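Local coordinates for protein KLLA0C04147p (PDB 5H2D) that binds ergosterol through its oxysterol-binding (ORD) domain, the part of this yeast Osh1 protein described here, and probably transfers sterols between membranes, at residues Ala83-Ala89 with Tyr101-Phe105; Lys197-Tyr203 with Val226-Asn232; Asp235-Phe241 with Val254-Asn260; Lys265-Gly270 with Ser287-Met291. All coordinates share one frame; numbering follows the deposited sequence.

Contact 1: Ala83-Ala89 with Tyr101-Phe105; sequences ADLLNQA and YVAIF
Leu86 and Phe105 face each other across an antiparallel helix pair in the sterol-binding domain of this OSBP-family protein: the short helix 84-90 runs against helix 95-108, the local axes 8.7 Å apart and 173° from parallel. The contact is buried and almost wholly apolar. From the CB of Leu86 the chain leads to CG, which lies 3.9 Å from Phe105 CG, and there it forks. One branch, CD2, rests against the root of the aromatic side chain, near CB and CG of Phe105. The other, CD1, sits over the middle of the ring as a CH-pi contact, 3.8 Å from the Phe105 centroid and only 8° off the ring normal. Phe105 offers that face because its CG stands anti to the backbone N (chi1 168°), which turns the ring toward the start of the neighbouring helix, where Ala83 CA lies 3.9 Å from Phe105 CE1. One residue back, Leu85 reaches the other helix with both branches: CD1 packs on the Phe105 backbone at CA, while CD2 approaches CD2 of Tyr101. Ala89, small enough for close approach, sets its CB against Tyr101 CB. Strand 161-173 adds Trp161 beside Leu86, and Phe315 and Val317 of strand 314-319 touch Tyr101. At the more exposed end, the Gln88 amide stands nearly perpendicular to the Tyr101 ring, its OE1 in the ring plane and 3.6 Å from CE2 of Tyr101.

Contact 2: Lys197-Tyr203 with Val226-Asn232; sequences KEELYTY and VKIVNHN
Strands 199-203 and 226-230 run antiparallel at 163°, with Thr202 and Val229 as the hydrogen-bonded pair and Tyr201 and Asn230 as the non-hydrogen-bonded one. Past the end of strand 226-230, His231 N still reaches Leu200 O, and the Asn232 side chain takes over the backbone's role: its OD1 accepts from Leu200 N at 3.0 Å, with the donor above the carbonyl plane. Asn230 OD1 accepts from Asn232 N, an Asx turn that bends the chain here. Asn230 ND2 bonds Glu199 OE2 at 3.1 Å from above the carboxylate plane, the amide and carboxylate 87° apart. Asn230 CG also lies over one face of the Tyr201 ring, and a water joins Asn230 ND2 to Tyr201 OH, itself donor to Glu199 OE1. Arg98 of helix 95-108 forms a salt bridge with Glu199 OE1. Beside Leu200, His231 NE2 and Thr202 OG1 share a short hydrogen bond of 2.6 Å at the ring edge. Toward Tyr203 the contact turns apolar, Ile228 CG1 packing 3.6 Å from Tyr203 CB. With both oxygens of the buried Glu199 carboxylate held by donors, one of them the guanidinium of Arg98, its negative charge is probably well compensated.

Contact 3: Asp235-Phe241 with Val254-Asn260; sequences DYCMIHF and VKGEVYN
Tyr236 and Tyr259 lie with their rings nearly parallel, 18° between planes, but slid so far that they barely overlap, with 5.1 Å between centroids. Over the Tyr236 ring sits instead the CB of Tyr259, a CH-pi contact offset toward the rim and 3.5 Å from Tyr236 CZ. Tyr236 reaches this place because its CG is wedged between the backbone N and the carbonyl carbon (chi1 59°), which swings the ring across to the partner strand. Cut back to an alanine, Tyr236 would lose its ring, and Tyr259 would probably be freer to shift, its CB and CD2 edge without this neighbour. On the same face of the sheet, His240 and Glu257 approach at about a right angle while their flat groups stay nearly coplanar. His240 NE2 donates to the syn lone pair of Glu257 OE1 at 2.8 Å; with ND1 of His240 bonded to Asp225, both ring nitrogens are engaged and the imidazole's rotation is fixed. The strands form a beta hairpin in the antiparallel run that, as in other OSBP-related domains, curls into the sterol-binding barrel; backbone bonds in both directions join Tyr236 to Tyr259, Met238 to Glu257 and His240 to Lys255. On the opposite face Cys237 and Ile239 meet helix 95-108, while Phe241 packs near Pro206 and Trp273. There Val254 CG2 lies 3.7 Å from Ile239 CG2 and 4.0 Å above the centre of the Phe241 ring.

Contact 4: Lys265-Gly270 with Ser287-Met291; sequences KEWIFG and SLEEM
Lys265 makes the polar part of this contact, donating to two backbone carbonyls of the loop between strands 276-281 and 314-319, which packs on strand 265-272: NZ of Lys265 lies 2.9 Å from both Ser287 O and Glu289 O. Its CG stands anti to the backbone N (chi1 -175°) and a bend at chi3 sets NZ between these oxygens, though in neither carbonyl plane. An ST turn, Ser287 OG accepting from Glu289 N at 3.0 Å, shapes the loop between the two carbonyls. With an alanine in place of Lys265, both carbonyls would probably lose this shared donor, and the loop its polar tie to the strand.

The apolar part follows further along the strand, where Ile268 CD1 abuts the backbone between Glu290 and Met291, and CG1 of Ile268 lies 3.9 Å from Met291 SD. Met291 CB and CG pack on the main chain at Phe269 and Gly270, where the lack of a side chain lets Met291 come this close.

A classic beta bulge sets Glu266 and Trp267 both opposite Val258; Trp267 bonds Thr96 of helix 95-108. Within this contact carbonyl oxygens meet the lysine, whose charge is probably stabilised by their dipoles, the Glu290 carboxylate lying farther off (5.2 Å from Lys265 NZ to Glu290 OE2).

Contact 1 is the buried core of the set: a helix pair joined by apolar packing. The other three involve neighbouring strands that pack on helix 95-108, contact 4 adding a loop on the side away from that helix, and are only partly buried. Contacts 2 and 3 share a seam, since strands 219-230 and 236-241 pair through Val226 with Ile239 and Ile228 with Cys237; contacts 3 and 4 meet likewise where Val258 bonds Glu266 and Trp267. Ala103, in segment 101-105 but taking no part in the helix pairing, touches Ile228, Cys237 and Phe269. Contact 4, farthest from the chain's centre, holds a loop by a lysine, whereas contacts 2 and 3 combine regular strand bonds with polar side-chain pairs.

Contact 1: Ala83-Ala89 with Tyr101-Phe105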
# COMPACT_ATOMS: atom_id res chain seq x y z
N ALA A 83 -9.56 -3.60 -3.13
CA ALA A 83 -9.42 -4.96 -2.65
C ALA A 83 -10.61 -5.85 -3.02
O ALA A 83 -10.48 -7.08 -2.92
CB ALA A 83 -9.22 -4.97 -1.13
N ASP A 84 -11.75 -5.27 -3.43
CA ASP A 84 -12.85 -6.09 -3.96
C ASP A 84 -12.35 -7.02 -5.05
O ASP A 84 -12.91 -8.11 -5.25
CB ASP A 84 -13.97 -5.20 -4.51
CG ASP A 84 -14.83 -4.57 -3.42
OD1 ASP A 84 -14.66 -4.93 -2.24
OD2 ASP A 84 -15.70 -3.72 -3.74
N LEU A 85 -11.32 -6.61 -5.79
CA LEU A 85 -10.77 -7.45 -6.86
C LEU A 85 -10.32 -8.80 -6.33
O LEU A 85 -10.33 -9.79 -7.07
CB LEU A 85 -9.61 -6.75 -7.56
CG LEU A 85 -10.01 -5.56 -8.42
CD1 LEU A 85 -8.81 -4.72 -8.81
CD2 LEU A 85 -10.73 -6.05 -9.67
N LEU A 86 -9.89 -8.86 -5.06
CA LEU A 86 -9.36 -10.09 -4.51
C LEU A 86 -10.48 -11.07 -4.15
O LEU A 86 -10.27 -12.28 -4.25
CB LEU A 86 -8.47 -9.79 -3.31
CG LEU A 86 -7.24 -8.95 -3.68
CD1 LEU A 86 -6.40 -8.76 -2.43
CD2 LEU A 86 -6.44 -9.63 -4.77
N ASN A 87 -11.64 -10.56 -3.73
CA ASN A 87 -12.79 -11.44 -3.53
C ASN A 87 -13.33 -11.93 -4.86
O ASN A 87 -13.73 -13.10 -4.98
CB ASN A 87 -13.87 -10.71 -2.75
CG ASN A 87 -13.47 -10.47 -1.34
OD1 ASN A 87 -12.88 -11.34 -0.70
ND2 ASN A 87 -13.76 -9.27 -0.83
N GLN A 88 -13.35 -11.07 -5.87
CA GLN A 88 -13.66 -11.53 -7.22
C GLN A 88 -12.70 -12.64 -7.63
O GLN A 88 -13.12 -13.70 -8.11
CB GLN A 88 -13.60 -10.37 -8.21
CG GLN A 88 -14.70 -9.34 -8.04
CD GLN A 88 -14.73 -8.36 -9.18
OE1 GLN A 88 -13.74 -7.68 -9.45
NE2 GLN A 88 -15.85 -8.30 -9.89
N ALA A 89 -11.40 -12.43 -7.41
CA ALA A 89 -10.41 -13.45 -7.75
C ALA A 89 -10.74 -14.78 -7.08
O ALA A 89 -10.69 -15.84 -7.71
CB ALA A 89 -9.01 -12.98 -7.36
N TYR A 101 -6.98 -11.45 -12.02
CA TYR A 101 -7.54 -10.46 -11.11
C TYR A 101 -6.57 -10.08 -10.00
O TYR A 101 -6.54 -8.92 -9.59
CB TYR A 101 -8.88 -10.98 -10.57
CG TYR A 101 -10.02 -10.70 -11.53
CD1 TYR A 101 -10.06 -11.32 -12.78
CD2 TYR A 101 -11.04 -9.83 -11.21
CE1 TYR A 101 -11.08 -11.06 -13.68
CE2 TYR A 101 -12.07 -9.56 -12.09
CZ TYR A 101 -12.09 -10.19 -13.33
OH TYR A 101 -13.10 -9.95 -14.23
N VAL A 102 -5.74 -11.03 -9.53
CA VAL A 102 -4.65 -10.67 -8.61
C VAL A 102 -3.74 -9.64 -9.27
O VAL A 102 -3.38 -8.62 -8.65
CB VAL A 102 -3.86 -11.92 -8.18
CG1 VAL A 102 -2.53 -11.53 -7.54
CG2 VAL A 102 -4.68 -12.76 -7.21
N ALA A 103 -3.36 -9.88 -10.52
CA ALA A 103 -2.47 -8.96 -11.23
C ALA A 103 -3.09 -7.58 -11.35
O ALA A 103 -2.42 -6.56 -11.12
CB ALA A 103 -2.14 -9.50 -12.62
N ILE A 104 -4.36 -7.52 -11.75
CA ILE A 104 -4.97 -6.21 -11.90
C ILE A 104 -5.13 -5.54 -10.55
O ILE A 104 -4.96 -4.32 -10.43
CB ILE A 104 -6.27 -6.33 -12.70
CG1 ILE A 104 -5.91 -6.72 -14.14
CG2 ILE A 104 -7.03 -5.01 -12.69
CD1 ILE A 104 -7.07 -7.17 -15.00
N PHE A 105 -5.36 -6.32 -9.48
CA PHE A 105 -5.27 -5.73 -8.14
C PHE A 105 -3.92 -5.05 -7.90
O PHE A 105 -3.87 -3.95 -7.33
CB PHE A 105 -5.51 -6.79 -7.06
CG PHE A 105 -5.16 -6.32 -5.68
CD1 PHE A 105 -6.02 -5.49 -4.97
CD2 PHE A 105 -3.97 -6.70 -5.08
CE1 PHE A 105 -5.68 -5.03 -3.69
CE2 PHE A 105 -3.63 -6.27 -3.81
CZ PHE A 105 -4.49 -5.44 -3.11

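Contact 2: Lys197-Tyr203 with Val226-Asn232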
# COMPACT_ATOMS: atom_id res chain seq x y z
N LYS A 197 -6.63 -25.55 -3.42
CA LYS A 197 -6.22 -25.33 -2.04
C LYS A 197 -5.76 -23.89 -1.89
O LYS A 197 -5.53 -23.18 -2.87
CB LYS A 197 -5.09 -26.29 -1.66
CG LYS A 197 -4.22 -26.68 -2.85
CD LYS A 197 -2.75 -26.86 -2.49
CE LYS A 197 -1.93 -27.14 -3.75
NZ LYS A 197 -0.47 -27.05 -3.52
N GLU A 198 -5.64 -23.45 -0.63
CA GLU A 198 -5.04 -22.15 -0.36
C GLU A 198 -3.75 -21.99 -1.16
O GLU A 198 -2.92 -22.90 -1.20
CB GLU A 198 -4.78 -22.01 1.14
CG GLU A 198 -4.25 -20.65 1.58
CD GLU A 198 -4.15 -20.55 3.09
OE1 GLU A 198 -5.11 -20.07 3.72
OE2 GLU A 198 -3.11 -20.96 3.66
N GLU A 199 -3.59 -20.84 -1.81
CA GLU A 199 -2.49 -20.62 -2.74
C GLU A 199 -1.80 -19.29 -2.44
O GLU A 199 -2.42 -18.34 -1.97
CB GLU A 199 -2.97 -20.65 -4.20
CG GLU A 199 -4.01 -19.58 -4.50
CD GLU A 199 -4.64 -19.75 -5.86
OE1 GLU A 199 -5.41 -18.85 -6.26
OE2 GLU A 199 -4.39 -20.79 -6.51
N LEU A 200 -0.50 -19.24 -2.74
CA LEU A 200 0.34 -18.08 -2.46
C LEU A 200 0.85 -17.46 -3.74
O LEU A 200 1.51 -18.13 -4.54
CB LEU A 200 1.53 -18.47 -1.58
CG LEU A 200 2.58 -17.37 -1.37
CD1 LEU A 200 1.97 -16.23 -0.56
CD2 LEU A 200 3.82 -17.93 -0.67
N TYR A 201 0.61 -16.16 -3.91
CA TYR A 201 1.21 -15.36 -4.97
C TYR A 201 2.27 -14.45 -4.35
O TYR A 201 2.07 -13.92 -3.25
CB TYR A 201 0.16 -14.51 -5.68
CG TYR A 201 -1.00 -15.27 -6.30
CD1 TYR A 201 -2.10 -15.66 -5.55
CD2 TYR A 201 -0.99 -15.55 -7.66
CE1 TYR A 201 -3.16 -16.34 -6.14
CE2 TYR A 201 -2.03 -16.23 -8.25
CZ TYR A 201 -3.11 -16.62 -7.49
OH TYR A 201 -4.16 -17.30 -8.10
N THR A 202 3.39 -14.26 -5.04
CA THR A 202 4.37 -13.27 -4.60
C THR A 202 4.82 -12.39 -5.77
O THR A 202 4.80 -12.81 -6.93
CB THR A 202 5.61 -13.91 -3.95
OG1 THR A 202 6.25 -14.79 -4.88
CG2 THR A 202 5.24 -14.69 -2.69
N TYR A 203 5.23 -11.16 -5.44
CA TYR A 203 5.69 -10.19 -6.44
C TYR A 203 6.35 -9.03 -5.72
O TYR A 203 6.25 -8.88 -4.50
CB TYR A 203 4.54 -9.69 -7.31
CG TYR A 203 3.59 -8.78 -6.58
CD1 TYR A 203 2.64 -9.29 -5.71
CD2 TYR A 203 3.66 -7.41 -6.76
CE1 TYR A 203 1.76 -8.43 -5.03
CE2 TYR A 203 2.81 -6.56 -6.11
CZ TYR A 203 1.88 -7.06 -5.25
OH TYR A 203 1.04 -6.16 -4.62
N VAL A 226 6.95 -6.15 -13.54
CA VAL A 226 6.52 -6.87 -12.35
C VAL A 226 6.22 -8.30 -12.76
O VAL A 226 5.62 -8.54 -13.80
CB VAL A 226 5.27 -6.22 -11.72
CG1 VAL A 226 4.71 -7.11 -10.61
CG2 VAL A 226 5.60 -4.82 -11.21
N LYS A 227 6.65 -9.26 -11.94
CA LYS A 227 6.34 -10.66 -12.17
C LYS A 227 5.64 -11.23 -10.95
O LYS A 227 6.16 -11.13 -9.83
CB LYS A 227 7.60 -11.48 -12.49
CG LYS A 227 7.33 -12.95 -12.72
CD LYS A 227 8.55 -13.69 -13.24
CE LYS A 227 8.26 -15.18 -13.38
NZ LYS A 227 9.41 -15.92 -13.99
N ILE A 228 4.47 -11.82 -11.16
CA ILE A 228 3.70 -12.47 -10.11
C ILE A 228 3.74 -13.96 -10.37
O ILE A 228 3.46 -14.41 -11.49
CB ILE A 228 2.25 -11.96 -10.07
CG1 ILE A 228 2.23 -10.43 -9.99
CG2 ILE A 228 1.49 -12.61 -8.93
CD1 ILE A 228 0.84 -9.89 -10.17
N VAL A 229 4.06 -14.74 -9.34
CA VAL A 229 4.10 -16.19 -9.48
C VAL A 229 3.15 -16.82 -8.47
O VAL A 229 3.09 -16.40 -7.31
CB VAL A 229 5.54 -16.73 -9.31
CG1 VAL A 229 6.43 -16.19 -10.42
CG2 VAL A 229 6.12 -16.36 -7.97
N ASN A 230 2.39 -17.80 -8.94
CA ASN A 230 1.57 -18.62 -8.06
C ASN A 230 2.40 -19.83 -7.66
O ASN A 230 2.68 -20.70 -8.49
CB ASN A 230 0.28 -19.05 -8.74
CG ASN A 230 -0.61 -19.89 -7.85
OD1 ASN A 230 -0.12 -20.69 -7.04
ND2 ASN A 230 -1.92 -19.72 -7.97
N HIS A 231 2.83 -19.87 -6.39
CA HIS A 231 3.75 -20.91 -5.97
C HIS A 231 3.11 -22.28 -5.93
O HIS A 231 3.83 -23.29 -5.84
CB HIS A 231 4.34 -20.57 -4.61
CG HIS A 231 5.25 -19.39 -4.63
ND1 HIS A 231 6.62 -19.49 -4.76
CD2 HIS A 231 4.98 -18.06 -4.56
CE1 HIS A 231 7.15 -18.28 -4.76
NE2 HIS A 231 6.18 -17.40 -4.64
N ASN A 232 1.79 -22.35 -6.00
CA ASN A 232 1.10 -23.63 -5.90
C ASN A 232 0.79 -24.26 -7.25
O ASN A 232 0.77 -25.49 -7.34
CB ASN A 232 -0.18 -23.46 -5.08
CG ASN A 232 0.10 -23.13 -3.62
OD1 ASN A 232 0.47 -22.00 -3.28
ND2 ASN A 232 -0.09 -24.10 -2.74
O HOH W 1 1.89 -27.17 -5.54
O HOH W 2 -2.67 -18.75 -10.53

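Contact 3: Asp235-Phe241 with Val254-Asn260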
# COMPACT_ATOMS: atom_id res chain seq x y z
N ASP A 235 1.10 -20.92 -12.15
CA ASP A 235 0.89 -19.88 -13.14
C ASP A 235 1.78 -18.67 -12.85
O ASP A 235 2.31 -18.51 -11.75
CB ASP A 235 -0.59 -19.48 -13.13
CG ASP A 235 -1.51 -20.68 -13.15
OD1 ASP A 235 -1.32 -21.54 -14.03
OD2 ASP A 235 -2.43 -20.76 -12.31
N TYR A 236 1.95 -17.81 -13.85
CA TYR A 236 2.73 -16.60 -13.64
C TYR A 236 2.25 -15.50 -14.57
O TYR A 236 1.62 -15.76 -15.60
CB TYR A 236 4.24 -16.83 -13.83
CG TYR A 236 4.63 -17.34 -15.21
CD1 TYR A 236 4.51 -18.69 -15.52
CD2 TYR A 236 5.11 -16.48 -16.18
CE1 TYR A 236 4.85 -19.17 -16.78
CE2 TYR A 236 5.47 -16.95 -17.44
CZ TYR A 236 5.33 -18.29 -17.73
OH TYR A 236 5.68 -18.76 -18.98
N CYS A 237 2.54 -14.26 -14.20
CA CYS A 237 2.06 -13.10 -14.94
C CYS A 237 3.18 -12.08 -15.05
O CYS A 237 3.86 -11.80 -14.06
CB CYS A 237 0.83 -12.49 -14.25
SG CYS A 237 0.30 -10.89 -14.92
N MET A 238 3.36 -11.53 -16.25
CA MET A 238 4.30 -10.46 -16.51
C MET A 238 3.53 -9.16 -16.70
O MET A 238 2.58 -9.12 -17.50
CB MET A 238 5.15 -10.74 -17.76
CG MET A 238 5.81 -12.10 -17.79
SD MET A 238 6.99 -12.34 -16.45
CE MET A 238 7.96 -10.84 -16.55
N ILE A 239 3.90 -8.12 -15.95
CA ILE A 239 3.28 -6.80 -16.04
C ILE A 239 4.32 -5.77 -16.45
O ILE A 239 5.43 -5.76 -15.92
CB ILE A 239 2.63 -6.39 -14.71
CG1 ILE A 239 1.77 -7.53 -14.17
CG2 ILE A 239 1.87 -5.06 -14.89
CD1 ILE A 239 1.04 -7.19 -12.87
N HIS A 240 3.94 -4.87 -17.35
CA HIS A 240 4.87 -3.87 -17.86
C HIS A 240 4.26 -2.49 -17.66
O HIS A 240 3.30 -2.13 -18.35
CB HIS A 240 5.19 -4.14 -19.33
CG HIS A 240 5.30 -5.60 -19.65
ND1 HIS A 240 6.48 -6.30 -19.49
CD2 HIS A 240 4.38 -6.49 -20.08
CE1 HIS A 240 6.28 -7.57 -19.83
NE2 HIS A 240 5.01 -7.71 -20.18
N PHE A 241 4.80 -1.74 -16.69
CA PHE A 241 4.50 -0.31 -16.53
C PHE A 241 5.45 0.47 -17.41
O PHE A 241 6.67 0.48 -17.17
CB PHE A 241 4.66 0.13 -15.07
CG PHE A 241 3.62 -0.41 -14.13
CD1 PHE A 241 3.75 -1.67 -13.58
CD2 PHE A 241 2.55 0.39 -13.74
CE1 PHE A 241 2.80 -2.17 -12.69
CE2 PHE A 241 1.60 -0.09 -12.84
CZ PHE A 241 1.73 -1.37 -12.32
N VAL A 254 -0.11 0.52 -19.14
CA VAL A 254 0.25 -0.73 -18.48
C VAL A 254 -0.34 -1.87 -19.30
O VAL A 254 -1.44 -1.74 -19.86
CB VAL A 254 -0.23 -0.75 -17.01
CG1 VAL A 254 -1.75 -0.67 -16.94
CG2 VAL A 254 0.31 -1.99 -16.28
N LYS A 255 0.41 -2.96 -19.41
CA LYS A 255 -0.03 -4.16 -20.11
C LYS A 255 0.49 -5.37 -19.36
O LYS A 255 1.52 -5.29 -18.69
CB LYS A 255 0.47 -4.25 -21.57
CG LYS A 255 0.77 -2.93 -22.24
CD LYS A 255 1.21 -3.16 -23.70
CE LYS A 255 2.39 -4.11 -23.79
NZ LYS A 255 3.65 -3.50 -23.26
N GLY A 256 -0.20 -6.49 -19.49
CA GLY A 256 0.26 -7.71 -18.85
C GLY A 256 -0.20 -8.93 -19.61
O GLY A 256 -1.12 -8.88 -20.43
N GLU A 257 0.47 -10.05 -19.32
CA GLU A 257 0.17 -11.34 -19.91
C GLU A 257 0.16 -12.39 -18.81
O GLU A 257 1.07 -12.42 -17.98
CB GLU A 257 1.20 -11.71 -20.99
CG GLU A 257 1.40 -10.65 -22.06
CD GLU A 257 2.35 -9.53 -21.62
OE1 GLU A 257 3.36 -9.81 -20.94
OE2 GLU A 257 2.07 -8.36 -21.96
N VAL A 258 -0.86 -13.26 -18.81
CA VAL A 258 -1.04 -14.30 -17.81
C VAL A 258 -0.80 -15.66 -18.46
O VAL A 258 -1.45 -15.99 -19.46
CB VAL A 258 -2.44 -14.26 -17.18
CG1 VAL A 258 -2.57 -15.30 -16.09
CG2 VAL A 258 -2.74 -12.87 -16.63
N TYR A 259 0.10 -16.45 -17.88
CA TYR A 259 0.47 -17.75 -18.42
C TYR A 259 0.12 -18.86 -17.44
O TYR A 259 0.22 -18.69 -16.22
CB TYR A 259 1.96 -17.80 -18.72
CG TYR A 259 2.43 -16.76 -19.71
CD1 TYR A 259 2.44 -17.03 -21.07
CD2 TYR A 259 2.88 -15.52 -19.27
CE1 TYR A 259 2.88 -16.09 -21.98
CE2 TYR A 259 3.32 -14.57 -20.17
CZ TYR A 259 3.32 -14.86 -21.53
OH TYR A 259 3.76 -13.90 -22.41
N ASN A 260 -0.29 -20.01 -17.99
CA ASN A 260 -0.39 -21.21 -17.17
C ASN A 260 1.01 -21.79 -16.96
O ASN A 260 2.01 -21.28 -17.46
CB ASN A 260 -1.35 -22.21 -17.80
CG ASN A 260 -0.89 -22.73 -19.16
OD1 ASN A 260 0.28 -23.05 -19.35
ND2 ASN A 260 -1.82 -22.82 -20.11
O HOH W 3 3.57 -0.87 -21.02

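Contact 4: Lys265-Gly270 with Ser287-Met291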
# COMPACT_ATOMS: atom_id res chain seq x y z
N LYS A 265 -0.15 -18.91 -22.96
CA LYS A 265 -0.76 -17.61 -22.69
C LYS A 265 -2.28 -17.78 -22.58
O LYS A 265 -2.92 -18.28 -23.50
CB LYS A 265 -0.40 -16.61 -23.78
CG LYS A 265 -0.89 -15.19 -23.53
CD LYS A 265 -0.50 -14.25 -24.65
CE LYS A 265 0.98 -13.92 -24.61
NZ LYS A 265 1.38 -13.06 -25.77
N GLU A 266 -2.84 -17.38 -21.43
CA GLU A 266 -4.27 -17.56 -21.18
C GLU A 266 -5.05 -16.26 -21.21
O GLU A 266 -6.21 -16.26 -21.62
CB GLU A 266 -4.49 -18.23 -19.82
CG GLU A 266 -3.93 -19.64 -19.70
CD GLU A 266 -5.00 -20.71 -19.87
OE1 GLU A 266 -6.10 -20.38 -20.37
OE2 GLU A 266 -4.75 -21.87 -19.48
N TRP A 267 -4.44 -15.16 -20.78
CA TRP A 267 -5.11 -13.87 -20.69
C TRP A 267 -4.10 -12.77 -20.97
O TRP A 267 -2.91 -12.92 -20.68
CB TRP A 267 -5.73 -13.64 -19.30
CG TRP A 267 -6.59 -14.74 -18.77
CD1 TRP A 267 -6.19 -15.82 -18.03
CD2 TRP A 267 -8.01 -14.86 -18.91
NE1 TRP A 267 -7.27 -16.61 -17.71
CE2 TRP A 267 -8.40 -16.04 -18.24
CE3 TRP A 267 -8.99 -14.09 -19.53
CZ2 TRP A 267 -9.72 -16.47 -18.19
CZ3 TRP A 267 -10.30 -14.51 -19.47
CH2 TRP A 267 -10.66 -15.69 -18.80
N ILE A 268 -4.58 -11.67 -21.55
CA ILE A 268 -3.82 -10.43 -21.63
C ILE A 268 -4.70 -9.33 -21.06
O ILE A 268 -5.92 -9.45 -21.00
CB ILE A 268 -3.37 -10.07 -23.06
CG1 ILE A 268 -4.57 -10.05 -24.01
CG2 ILE A 268 -2.26 -11.02 -23.53
CD1 ILE A 268 -4.24 -9.64 -25.43
N PHE A 269 -4.06 -8.26 -20.61
CA PHE A 269 -4.79 -7.12 -20.09
C PHE A 269 -3.98 -5.86 -20.35
O PHE A 269 -2.77 -5.92 -20.60
CB PHE A 269 -5.14 -7.28 -18.61
CG PHE A 269 -3.95 -7.25 -17.68
CD1 PHE A 269 -3.45 -6.04 -17.20
CD2 PHE A 269 -3.35 -8.43 -17.25
CE1 PHE A 269 -2.36 -6.01 -16.33
CE2 PHE A 269 -2.27 -8.40 -16.39
CZ PHE A 269 -1.78 -7.19 -15.93
N GLY A 270 -4.65 -4.72 -20.28
CA GLY A 270 -3.97 -3.47 -20.55
C GLY A 270 -4.91 -2.31 -20.36
O GLY A 270 -6.13 -2.46 -20.30
N SER A 287 0.06 -17.62 -28.85
CA SER A 287 -0.10 -16.31 -29.46
C SER A 287 0.90 -15.32 -28.87
O SER A 287 1.15 -15.30 -27.66
CB SER A 287 -1.52 -15.79 -29.26
OG SER A 287 -1.65 -14.46 -29.74
N LEU A 288 1.47 -14.49 -29.74
CA LEU A 288 2.31 -13.37 -29.32
C LEU A 288 1.50 -12.12 -29.02
O LEU A 288 2.08 -11.10 -28.65
CB LEU A 288 3.36 -13.07 -30.40
CG LEU A 288 2.88 -12.60 -31.78
CD1 LEU A 288 2.37 -11.16 -31.76
CD2 LEU A 288 3.99 -12.76 -32.81
N GLU A 289 0.17 -12.18 -29.16
CA GLU A 289 -0.64 -10.98 -29.03
C GLU A 289 -0.54 -10.38 -27.64
O GLU A 289 -0.53 -11.10 -26.63
CB GLU A 289 -2.11 -11.28 -29.34
CG GLU A 289 -2.99 -10.04 -29.35
CD GLU A 289 -4.46 -10.37 -29.20
OE1 GLU A 289 -5.26 -9.42 -29.06
OE2 GLU A 289 -4.81 -11.57 -29.21
N GLU A 290 -0.47 -9.05 -27.58
CA GLU A 290 -0.54 -8.29 -26.35
C GLU A 290 -1.65 -7.26 -26.47
O GLU A 290 -2.16 -6.99 -27.57
CB GLU A 290 0.80 -7.63 -26.02
CG GLU A 290 1.90 -8.64 -25.74
CD GLU A 290 3.28 -8.03 -25.77
OE1 GLU A 290 3.37 -6.78 -25.75
OE2 GLU A 290 4.27 -8.79 -25.81
N MET A 291 -2.04 -6.68 -25.34
CA MET A 291 -3.21 -5.82 -25.32
C MET A 291 -2.95 -4.55 -26.11
O MET A 291 -1.97 -3.84 -25.87
CB MET A 291 -3.60 -5.47 -23.89
CG MET A 291 -5.05 -5.08 -23.71
SD MET A 291 -6.12 -6.53 -23.62
CE MET A 291 -7.73 -5.75 -23.45